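Side-chain contacts in transcriptional regulator, MarR family (Silicibacter pomeroyi DSS-3, PDB 3CDH), which probably binds DNA and regulates transcription as a dimeric winged helix-turn-helix protein: residues 27-30 with 31-35; 39-42 with 43-47; 79-82 with 83-86; 101-105 with 106-110. All coordinates share one frame; numbering follows the deposited sequence.

Contact 1: residues 27-30 with 31-35; sequences EASA and QFHDH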
loop_
_atom_site.group_PDB
_atom_site.type_symbol
_atom_site.label_atom_id
_atom_site.label_comp_id
_atom_site.label_asym_id
_atom_site.label_seq_id
_atom_site.Cartn_x
_atom_site.Cartn_y
_atom_site.Cartn_z
ATOM N N GLU B 27 -3.823 -7.531 -0.502
ATOM C CA GLU B 27 -4.216 -8.937 -0.457
ATOM C C GLU B 27 -3.087 -9.838 -0.016
ATOM O O GLU B 27 -3.314 -10.846 0.643
ATOM C CB GLU B 27 -4.781 -9.400 -1.783
ATOM C CG GLU B 27 -6.154 -8.849 -1.969
ATOM C CD GLU B 27 -6.821 -9.280 -3.249
ATOM O OE1 GLU B 27 -6.546 -10.394 -3.760
ATOM O OE2 GLU B 27 -7.660 -8.492 -3.740
ATOM N N ALA B 28 -1.858 -9.483 -0.366
ATOM C CA ALA B 28 -0.741 -10.325 0.010
ATOM C C ALA B 28 -0.506 -10.243 1.516
ATOM O O ALA B 28 -0.200 -11.269 2.140
ATOM C CB ALA B 28 0.512 -9.958 -0.769
ATOM N N SER B 29 -0.656 -9.034 2.071
ATOM C CA SER B 29 -0.432 -8.740 3.490
ATOM C C SER B 29 -1.561 -9.224 4.396
ATOM O O SER B 29 -1.367 -9.440 5.598
ATOM C CB SER B 29 -0.292 -7.235 3.692
ATOM O OG SER B 29 1.034 -6.814 3.478
ATOM N N ALA B 30 -2.747 -9.367 3.821
ATOM C CA ALA B 30 -3.957 -9.619 4.614
ATOM C C ALA B 30 -3.780 -10.747 5.638
ATOM O O ALA B 30 -4.057 -10.557 6.835
ATOM C CB ALA B 30 -5.190 -9.851 3.717
ATOM N N GLN B 31 -3.275 -11.889 5.189
ATOM C CA GLN B 31 -3.204 -13.028 6.092
ATOM C C GLN B 31 -2.234 -12.779 7.240
ATOM O O GLN B 31 -2.546 -13.024 8.397
ATOM C CB GLN B 31 -2.867 -14.309 5.345
ATOM C CG GLN B 31 -3.405 -15.597 5.986
ATOM C CD GLN B 31 -2.723 -16.856 5.389
ATOM O OE1 GLN B 31 -3.192 -17.413 4.371
ATOM N NE2 GLN B 31 -1.578 -17.276 5.996
ATOM N N PHE B 32 -1.066 -12.250 6.940
ATOM C CA PHE B 32 -0.138 -11.956 7.998
ATOM C C PHE B 32 -0.642 -10.874 8.941
ATOM O O PHE B 32 -0.421 -10.954 10.161
ATOM C CB PHE B 32 1.235 -11.578 7.463
ATOM C CG PHE B 32 2.289 -11.640 8.507
ATOM C CD1 PHE B 32 2.587 -12.859 9.125
ATOM C CD2 PHE B 32 2.927 -10.488 8.938
ATOM C CE1 PHE B 32 3.523 -12.932 10.134
ATOM C CE2 PHE B 32 3.895 -10.551 9.955
ATOM C CZ PHE B 32 4.188 -11.774 10.552
ATOM N N HIS B 33 -1.307 -9.860 8.386
ATOM C CA HIS B 33 -1.875 -8.840 9.234
ATOM C C HIS B 33 -2.930 -9.444 10.174
ATOM O O HIS B 33 -2.974 -9.084 11.344
ATOM C CB HIS B 33 -2.375 -7.632 8.441
ATOM C CG HIS B 33 -1.281 -6.826 7.795
ATOM N ND1 HIS B 33 -1.541 -5.782 6.929
ATOM C CD2 HIS B 33 0.075 -6.917 7.872
ATOM C CE1 HIS B 33 -0.393 -5.264 6.508
ATOM N NE2 HIS B 33 0.603 -5.937 7.058
ATOM N N ASP B 34 -3.726 -10.394 9.688
ATOM C CA ASP B 34 -4.639 -11.167 10.551
ATOM C C ASP B 34 -3.924 -11.736 11.795
ATOM O O ASP B 34 -4.452 -11.704 12.927
ATOM C CB ASP B 34 -5.310 -12.330 9.790
ATOM C CG ASP B 34 -6.246 -11.867 8.669
ATOM O OD1 ASP B 34 -6.797 -10.741 8.747
ATOM O OD2 ASP B 34 -6.440 -12.652 7.701
ATOM N N HIS B 35 -2.727 -12.250 11.553
ATOM C CA HIS B 35 -1.913 -12.866 12.571
ATOM C C HIS B 35 -1.413 -11.854 13.595
ATOM O O HIS B 35 -1.507 -12.086 14.802
ATOM C CB HIS B 35 -0.752 -13.606 11.906
ATOM C CG HIS B 35 0.161 -14.286 12.869
ATOM N ND1 HIS B 35 -0.263 -15.291 13.710
ATOM C CD2 HIS B 35 1.473 -14.102 13.135
ATOM C CE1 HIS B 35 0.745 -15.689 14.464
ATOM N NE2 HIS B 35 1.814 -14.994 14.124
HETATM O O HOH W 1 -2.905 -13.083 2.494
HETATM O O HOH W 2 -0.285 -12.480 4.477
#
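Ser29 O receives His33 N at 2.8 Å, the N-H pointing almost straight at it (169°), and Ala30 O receives Asp34 N at 2.9 Å, so ordinary alpha-helical bonding holds for these two steps. The two steps before them are bridged by water. Glu27 O and Gln31 N lie 4.7 Å apart, too far for a direct bond; water 1 donates to the carbonyl and accepts from the amide. Ala28 O and Phe32 N are separated by 5.0 Å, and water 2 bridges them in the same manner. The two long gaps and their waters are consistent with a locally widened turn.

Among the side chains, the main contact is Ser29 with His33, one turn on. Ser29 CB lies over one face of the imidazole, 3.7 Å from the ring centroid and displaced toward the rim, in a CH-pi contact. The His33 ring reaches this place because its CG stands beside the backbone N (chi1 -68°), which folds the ring back along the helix; Ser29 O lies over a face as well, 3.4 Å from His33 CG. With an alanine at His33, Ser29 CB would probably lose its aromatic cover and Val43 of the next helix the ring it packs on. Phe32 leads off another side, edge-to-face with Trp46 and His121, while Ala28 and Ser29 pack on Leu21 and Leu18 of the second subunit. The arrangement is that of an i to i+4 pair on a long MarR-family helix, here 17-38, which takes part in the dimer interface.

Contact 2: residues 39-42 with 43-47; sequences QGLR and VPEWR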
loop_
_atom_site.group_PDB
_atom_site.type_symbol
_atom_site.label_atom_id
_atom_site.label_comp_id
_atom_site.label_asym_id
_atom_site.label_seq_id
_atom_site.Cartn_x
_atom_site.Cartn_y
_atom_site.Cartn_z
ATOM N N GLN B 39 -2.328 -11.387 17.688
ATOM C CA GLN B 39 -1.248 -11.215 18.660
ATOM C C GLN B 39 -1.414 -9.944 19.496
ATOM O O GLN B 39 -0.546 -9.629 20.304
ATOM C CB GLN B 39 0.101 -11.120 17.928
ATOM C CG GLN B 39 0.705 -12.415 17.423
ATOM C CD GLN B 39 1.637 -13.049 18.455
ATOM O OE1 GLN B 39 2.637 -12.437 18.881
ATOM N NE2 GLN B 39 1.307 -14.288 18.877
ATOM N N GLY B 40 -2.508 -9.210 19.295
ATOM C CA GLY B 40 -2.731 -7.913 19.946
ATOM C C GLY B 40 -1.858 -6.737 19.491
ATOM O O GLY B 40 -1.730 -5.729 20.214
ATOM N N LEU B 41 -1.261 -6.871 18.305
ATOM C CA LEU B 41 -0.335 -5.895 17.765
ATOM C C LEU B 41 -0.900 -5.105 16.584
ATOM O O LEU B 41 -1.702 -5.634 15.799
ATOM C CB LEU B 41 0.932 -6.598 17.291
ATOM C CG LEU B 41 1.970 -6.854 18.362
ATOM C CD1 LEU B 41 3.136 -7.570 17.735
ATOM C CD2 LEU B 41 2.412 -5.535 18.941
ATOM N N ARG B 42 -0.454 -3.856 16.439
ATOM C CA ARG B 42 -0.832 -3.045 15.285
ATOM C C ARG B 42 0.213 -3.175 14.174
ATOM O O ARG B 42 1.408 -3.433 14.437
ATOM C CB ARG B 42 -0.993 -1.590 15.694
ATOM C CG ARG B 42 -2.273 -1.273 16.366
ATOM C CD ARG B 42 -2.201 0.081 17.052
ATOM N NE ARG B 42 -0.961 0.192 17.839
ATOM C CZ ARG B 42 -0.499 1.321 18.399
ATOM N NH1 ARG B 42 0.647 1.294 19.098
ATOM N NH2 ARG B 42 -1.175 2.471 18.266
ATOM N N VAL B 43 -0.223 -2.986 12.930
ATOM C CA VAL B 43 0.701 -3.121 11.794
ATOM C C VAL B 43 1.952 -2.246 11.929
ATOM O O VAL B 43 3.067 -2.717 11.738
ATOM C CB VAL B 43 0.002 -2.900 10.435
ATOM C CG1 VAL B 43 1.032 -2.732 9.320
ATOM C CG2 VAL B 43 -0.909 -4.056 10.139
ATOM N N PRO B 44 1.787 -0.981 12.295
ATOM C CA PRO B 44 3.019 -0.208 12.441
ATOM C C PRO B 44 3.950 -0.784 13.507
ATOM O O PRO B 44 5.175 -0.715 13.342
ATOM C CB PRO B 44 2.530 1.174 12.872
ATOM C CG PRO B 44 1.112 1.200 12.565
ATOM C CD PRO B 44 0.586 -0.180 12.571
ATOM N N GLU B 45 3.390 -1.328 14.601
ATOM C CA GLU B 45 4.239 -1.893 15.657
ATOM C C GLU B 45 5.051 -3.052 15.096
ATOM O O GLU B 45 6.255 -3.128 15.297
ATOM C CB GLU B 45 3.435 -2.312 16.864
ATOM C CG GLU B 45 3.523 -1.359 18.030
ATOM C CD GLU B 45 2.337 -1.464 18.968
ATOM O OE1 GLU B 45 2.366 -0.907 20.095
ATOM O OE2 GLU B 45 1.332 -2.101 18.574
ATOM N N TRP B 46 4.421 -3.918 14.319
ATOM C CA TRP B 46 5.162 -5.031 13.751
ATOM C C TRP B 46 6.276 -4.550 12.818
ATOM O O TRP B 46 7.380 -5.121 12.800
ATOM C CB TRP B 46 4.204 -6.018 13.089
ATOM C CG TRP B 46 4.626 -6.502 11.776
ATOM C CD1 TRP B 46 4.105 -6.125 10.578
ATOM C CD2 TRP B 46 5.647 -7.461 11.487
ATOM N NE1 TRP B 46 4.724 -6.793 9.556
ATOM C CE2 TRP B 46 5.677 -7.622 10.078
ATOM C CE3 TRP B 46 6.530 -8.205 12.269
ATOM C CZ2 TRP B 46 6.567 -8.481 9.432
ATOM C CZ3 TRP B 46 7.428 -9.068 11.625
ATOM C CH2 TRP B 46 7.442 -9.191 10.220
ATOM N N ARG B 47 6.001 -3.497 12.059
ATOM C CA ARG B 47 6.991 -3.010 11.122
ATOM C C ARG B 47 8.200 -2.494 11.872
ATOM O O ARG B 47 9.342 -2.761 11.468
ATOM C CB ARG B 47 6.415 -1.942 10.215
ATOM C CG ARG B 47 5.404 -2.515 9.271
ATOM C CD ARG B 47 4.782 -1.468 8.402
ATOM N NE ARG B 47 3.953 -2.076 7.363
ATOM C CZ ARG B 47 3.229 -1.379 6.481
ATOM N NH1 ARG B 47 3.229 -0.034 6.510
ATOM N NH2 ARG B 47 2.504 -2.026 5.572
#
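Arg42 and Glu45 face each other across the first turn of helix 43-54, with Arg42 as N-cap and Glu45 three residues on, in the position whose side chain reaches back to the cap in a capping box. Glu45 OE2 supplies that reach, accepting Arg42 N at 3.3 Å and 166°. The reciprocal arm of a full box is lacking, since arginine offers no side-chain acceptor; Glu45 N makes just a weak bond to the backbone Arg42 O. Trp46 N to Arg42 O, at 3.1 Å, is the first regular helical bond.

The same carboxylate also holds the arginine's end. Arg42 NH1 forms a salt bridge to Glu45 OE1 at 3.0 Å, and Arg42 NE adds a weak bond to Glu45 OE2. The planes are turned 72° apart: OE1 lies close to the guanidinium plane, but is itself approached from above the carboxylate. A bend at chi3 (-47°) carries the guanidinium round to Glu45. Leu41 crosses the glutamate chain at about a right angle, its CD2 3.6 Å from Glu45 OE2.

Farther out, the chain arrives from helix 17-38 through a Schellman motif at Gly40, whose positive phi suits glycine. Helix 71-84 fixes both charged ends. Arg84 forms a second salt bridge with Glu45 OE1, and two positive groups on one carboxylate probably favour its ionised form; Gln80 OE1, in turn, accepts from Arg42 NH1.

Contact 3: residues 79-82 with 83-86; sequences DQMD and ARGL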
loop_
_atom_site.group_PDB
_atom_site.type_symbol
_atom_site.label_atom_id
_atom_site.label_comp_id
_atom_site.label_asym_id
_atom_site.label_seq_id
_atom_site.Cartn_x
_atom_site.Cartn_y
_atom_site.Cartn_z
ATOM N N ASP B 79 6.964 5.752 20.886
ATOM C CA ASP B 79 6.795 6.048 22.311
ATOM C C ASP B 79 5.956 5.013 23.039
ATOM O O ASP B 79 6.225 4.683 24.208
ATOM C CB ASP B 79 6.122 7.381 22.535
ATOM C CG ASP B 79 6.988 8.543 22.142
ATOM O OD1 ASP B 79 8.234 8.414 22.067
ATOM O OD2 ASP B 79 6.386 9.606 21.890
ATOM N N GLN B 80 4.925 4.521 22.368
ATOM C CA GLN B 80 4.021 3.564 23.007
ATOM C C GLN B 80 4.741 2.250 23.256
ATOM O O GLN B 80 4.583 1.653 24.316
ATOM C CB GLN B 80 2.779 3.329 22.160
ATOM C CG GLN B 80 1.902 4.515 22.097
ATOM C CD GLN B 80 0.738 4.301 21.157
ATOM O OE1 GLN B 80 0.893 3.745 20.054
ATOM N NE2 GLN B 80 -0.453 4.721 21.598
HETATM N N MSE B 81 5.531 1.823 22.274
HETATM C CA MSE B 81 6.321 0.635 22.403
HETATM C C MSE B 81 7.377 0.788 23.495
HETATM O O MSE B 81 7.681 -0.145 24.234
HETATM C CB MSE B 81 6.956 0.305 21.064
HETATM C CG MSE B 81 5.943 -0.049 20.031
HETATM SE SE MSE B 81 6.759 -0.333 18.270
HETATM C CE MSE B 81 7.486 -2.105 18.508
ATOM N N ASP B 82 7.954 1.973 23.586
ATOM C CA ASP B 82 8.870 2.318 24.652
ATOM C C ASP B 82 8.155 2.117 25.979
ATOM O O ASP B 82 8.658 1.385 26.807
ATOM C CB ASP B 82 9.326 3.763 24.474
ATOM C CG ASP B 82 10.548 4.123 25.321
ATOM O OD1 ASP B 82 10.671 3.629 26.455
ATOM O OD2 ASP B 82 11.384 4.951 24.847
ATOM N N ALA B 83 6.980 2.711 26.178
ATOM C CA ALA B 83 6.278 2.601 27.468
ATOM C C ALA B 83 5.963 1.155 27.862
ATOM O O ALA B 83 5.780 0.813 29.052
ATOM C CB ALA B 83 5.002 3.373 27.430
ATOM N N ARG B 84 5.874 0.315 26.845
ATOM C CA ARG B 84 5.439 -1.037 27.039
ATOM C C ARG B 84 6.666 -1.883 27.314
ATOM O O ARG B 84 6.529 -3.028 27.739
ATOM C CB ARG B 84 4.736 -1.533 25.784
ATOM C CG ARG B 84 4.018 -2.833 25.932
ATOM C CD ARG B 84 2.743 -2.718 25.180
ATOM N NE ARG B 84 2.921 -3.056 23.788
ATOM C CZ ARG B 84 2.671 -2.258 22.765
ATOM N NH1 ARG B 84 2.210 -1.011 22.913
ATOM N NH2 ARG B 84 2.909 -2.739 21.557
ATOM N N GLY B 85 7.854 -1.333 27.090
ATOM C CA GLY B 85 9.063 -2.098 27.285
ATOM C C GLY B 85 9.566 -2.877 26.068
ATOM O O GLY B 85 10.450 -3.725 26.199
ATOM N N LEU B 86 9.064 -2.591 24.871
ATOM C CA LEU B 86 9.568 -3.299 23.685
ATOM C C LEU B 86 10.794 -2.656 23.076
ATOM O O LEU B 86 11.596 -3.321 22.410
ATOM C CB LEU B 86 8.472 -3.431 22.629
ATOM C CG LEU B 86 7.254 -4.184 23.162
ATOM C CD1 LEU B 86 6.222 -4.321 22.053
ATOM C CD2 LEU B 86 7.636 -5.565 23.778
HETATM O O HOH W 3 1.923 1.043 24.615
#
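Met81 and Leu86 bracket the Schellman motif that ends helix 71-84, by topology probably the recognition helix of the winged helix-turn-helix fold. Both defining bonds are present: Leu86 N to Met81 O at 2.9 Å, and inside it Gly85 N to Asp82 O at 2.8 Å. Gly85 makes the reversal with a positive phi of 90°; a CB at these angles would press on Arg84 O, so the position favours glycine. Ala83 N keeps a regular bond to Asp79 O, while the amide of Arg84 is shared weakly between Gln80 O and Met81 O as the helix unwinds.

The apolar contact that commonly accompanies the motif is here too, Met81 CB meeting Leu86 CB at 4.3 Å. Leu86 holds its CG beside the backbone N (chi1 -59°), and from there the branch carries CD1 to Leu110 of helix 105-130, leaving CB as its nearest atom to Met81. Met81, modelled as selenomethionine, packs on Glu45, Val48 and Leu49 of helix 43-54.

The conformation of Arg84 decides where its charge goes. CG stands opposite the backbone N (chi1 -169°), and bends at chi2 and chi3 fold the chain back beside the preceding turn, placing the guanidinium near Met81 CG and Gln80 O while NH2 pairs with Glu45. The carboxylate of Asp82 is bound instead by Arg89 on strand 87-89, as is that of Asp79. Gln80 extends in another direction to Arg42. Between Arg84 and Gln80 sits water 3, in the guanidinium plane, accepting from Arg84 NH1 at 2.7 Å and donating to Gln80 O at 2.7 Å.

Contact 4: residues 101-105 with 106-110; sequences VRLTD and DGRAL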
loop_
_atom_site.group_PDB
_atom_site.type_symbol
_atom_site.label_atom_id
_atom_site.label_comp_id
_atom_site.label_asym_id
_atom_site.label_seq_id
_atom_site.Cartn_x
_atom_site.Cartn_y
_atom_site.Cartn_z
ATOM N N VAL B 101 17.126 4.204 18.269
ATOM C CA VAL B 101 16.198 3.423 19.046
ATOM C C VAL B 101 16.510 1.961 18.836
ATOM O O VAL B 101 16.910 1.578 17.752
ATOM C CB VAL B 101 14.777 3.802 18.593
ATOM C CG1 VAL B 101 13.924 2.627 18.371
ATOM C CG2 VAL B 101 14.170 4.737 19.595
ATOM N N ARG B 102 16.374 1.143 19.868
ATOM C CA ARG B 102 16.685 -0.280 19.715
ATOM C C ARG B 102 15.695 -1.178 20.459
ATOM O O ARG B 102 14.965 -0.707 21.344
ATOM C CB ARG B 102 18.113 -0.578 20.153
ATOM C CG ARG B 102 18.367 -0.341 21.606
ATOM C CD ARG B 102 19.631 -1.062 22.088
ATOM N NE ARG B 102 19.962 -0.668 23.462
ATOM C CZ ARG B 102 19.575 -1.324 24.567
ATOM N NH1 ARG B 102 19.916 -0.870 25.772
ATOM N NH2 ARG B 102 18.857 -2.442 24.492
ATOM N N LEU B 103 15.658 -2.460 20.095
ATOM C CA LEU B 103 14.841 -3.429 20.826
ATOM C C LEU B 103 15.384 -3.662 22.221
ATOM O O LEU B 103 16.608 -3.600 22.432
ATOM C CB LEU B 103 14.801 -4.757 20.091
ATOM C CG LEU B 103 14.113 -4.623 18.737
ATOM C CD1 LEU B 103 14.137 -5.945 17.967
ATOM C CD2 LEU B 103 12.679 -4.100 18.921
ATOM N N THR B 104 14.480 -3.896 23.168
ATOM C CA THR B 104 14.866 -4.407 24.465
ATOM C C THR B 104 14.985 -5.905 24.278
ATOM O O THR B 104 14.733 -6.396 23.177
ATOM C CB THR B 104 13.779 -4.142 25.508
ATOM O OG1 THR B 104 12.566 -4.774 25.097
ATOM C CG2 THR B 104 13.538 -2.656 25.708
ATOM N N ASP B 105 15.349 -6.648 25.318
ATOM C CA ASP B 105 15.367 -8.110 25.200
ATOM C C ASP B 105 14.011 -8.685 24.857
ATOM O O ASP B 105 13.891 -9.551 23.979
ATOM C CB ASP B 105 15.882 -8.777 26.471
ATOM C CG ASP B 105 17.376 -8.708 26.575
ATOM O OD1 ASP B 105 18.012 -8.104 25.655
ATOM O OD2 ASP B 105 17.920 -9.240 27.574
ATOM N N ASP B 106 12.987 -8.218 25.563
ATOM C CA ASP B 106 11.626 -8.647 25.280
ATOM C C ASP B 106 11.279 -8.286 23.845
ATOM O O ASP B 106 10.759 -9.125 23.098
ATOM C CB ASP B 106 10.632 -8.031 26.279
ATOM C CG ASP B 106 10.910 -8.463 27.726
ATOM O OD1 ASP B 106 11.144 -9.671 27.986
ATOM O OD2 ASP B 106 10.891 -7.583 28.606
ATOM N N GLY B 107 11.634 -7.065 23.454
ATOM C CA GLY B 107 11.391 -6.596 22.106
ATOM C C GLY B 107 12.006 -7.546 21.113
ATOM O O GLY B 107 11.367 -7.935 20.128
ATOM N N ARG B 108 13.240 -7.952 21.396
ATOM C CA ARG B 108 13.997 -8.774 20.476
ATOM C C ARG B 108 13.412 -10.180 20.395
ATOM O O ARG B 108 13.386 -10.796 19.322
ATOM C CB ARG B 108 15.471 -8.770 20.877
ATOM C CG ARG B 108 16.444 -9.379 19.878
ATOM C CD ARG B 108 17.904 -8.949 20.177
ATOM N NE ARG B 108 18.294 -7.636 19.617
ATOM C CZ ARG B 108 18.241 -7.299 18.312
ATOM N NH1 ARG B 108 17.774 -8.160 17.398
ATOM N NH2 ARG B 108 18.631 -6.082 17.905
ATOM N N ALA B 109 12.899 -10.680 21.506
ATOM C CA ALA B 109 12.302 -12.020 21.495
ATOM C C ALA B 109 11.059 -12.027 20.605
ATOM O O ALA B 109 10.847 -12.953 19.807
ATOM C CB ALA B 109 11.951 -12.481 22.903
ATOM N N LEU B 110 10.251 -10.975 20.753
ATOM C CA LEU B 110 8.981 -10.892 20.091
ATOM C C LEU B 110 9.220 -10.719 18.597
ATOM O O LEU B 110 8.649 -11.454 17.781
ATOM C CB LEU B 110 8.192 -9.736 20.654
ATOM C CG LEU B 110 6.840 -9.449 20.000
ATOM C CD1 LEU B 110 5.969 -10.713 19.896
ATOM C CD2 LEU B 110 6.095 -8.314 20.728
#
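Thr104 and Gly107 make the capping hydrogen bond at the start of helix 105-130. Gly107 N points at Thr104 OG1 over 3.0 Å with an angle of 160°, and Thr104 thus serves as N-cap where the chain leaves strand 100-103. The hydroxyl sits between the backbone N and the carbonyl carbon (chi1 59°), which aims it at the first turn. It is also hydrogen-bonded to Gly85 O, a carbonyl that can only accept, so OG1 joins the helix start to the turn after helix 71-84. A valine in place of Thr104 would probably leave Gly107 N without its cap and Gly85 O without this hydroxyl.

Backbone bonds take over at once: Arg108 N to Thr104 O at 2.8 Å and Ala109 N to Asp105 O at 2.9 Å.

Apolar contact comes from Leu103, which points at the helix and lays CD1 3.8 Å from Arg108 CA. The same methyl lies over one face of the Arg108 guanidinium, 4.2 Å above its plane and toward the rim. That guanidinium is directed elsewhere for its polar contacts, chiefly NH1 to Val53 O. Gly107 suits the close approach, since a CB there would probably be crowded by Leu103 CD2 and Thr104 N.

As for charge, Asp105 and Asp106 occupy the first turn with their carboxylates well apart. Acidic groups at a helix N-terminus are likely to be favoured by its dipole, so the chemistry implies a helix start secured by a hydroxyl cap and suited to negative charge.

The contacts follow one another along the chain without overlap, all within one MarR-type region. Contact 1 lies within helix 17-38, and contact 2 links that helix's end to helix 43-54; the centres of contacts 1 and 2 are about 12 Å apart. Contacts 3 and 4 touch, with centres about 10 Å apart. Contact 2 touches each of the other three, whereas contact 1 stays about 8 Å from contact 4 and about 12 Å from contact 3, nearest atoms. Contacts 1 and 2 touch the second subunit. Contact 3, closing helix 71-84, and the strand half of contact 4 lie in the probable winged helix-turn-helix part, and contact 4 leads out of it into helix 105-130.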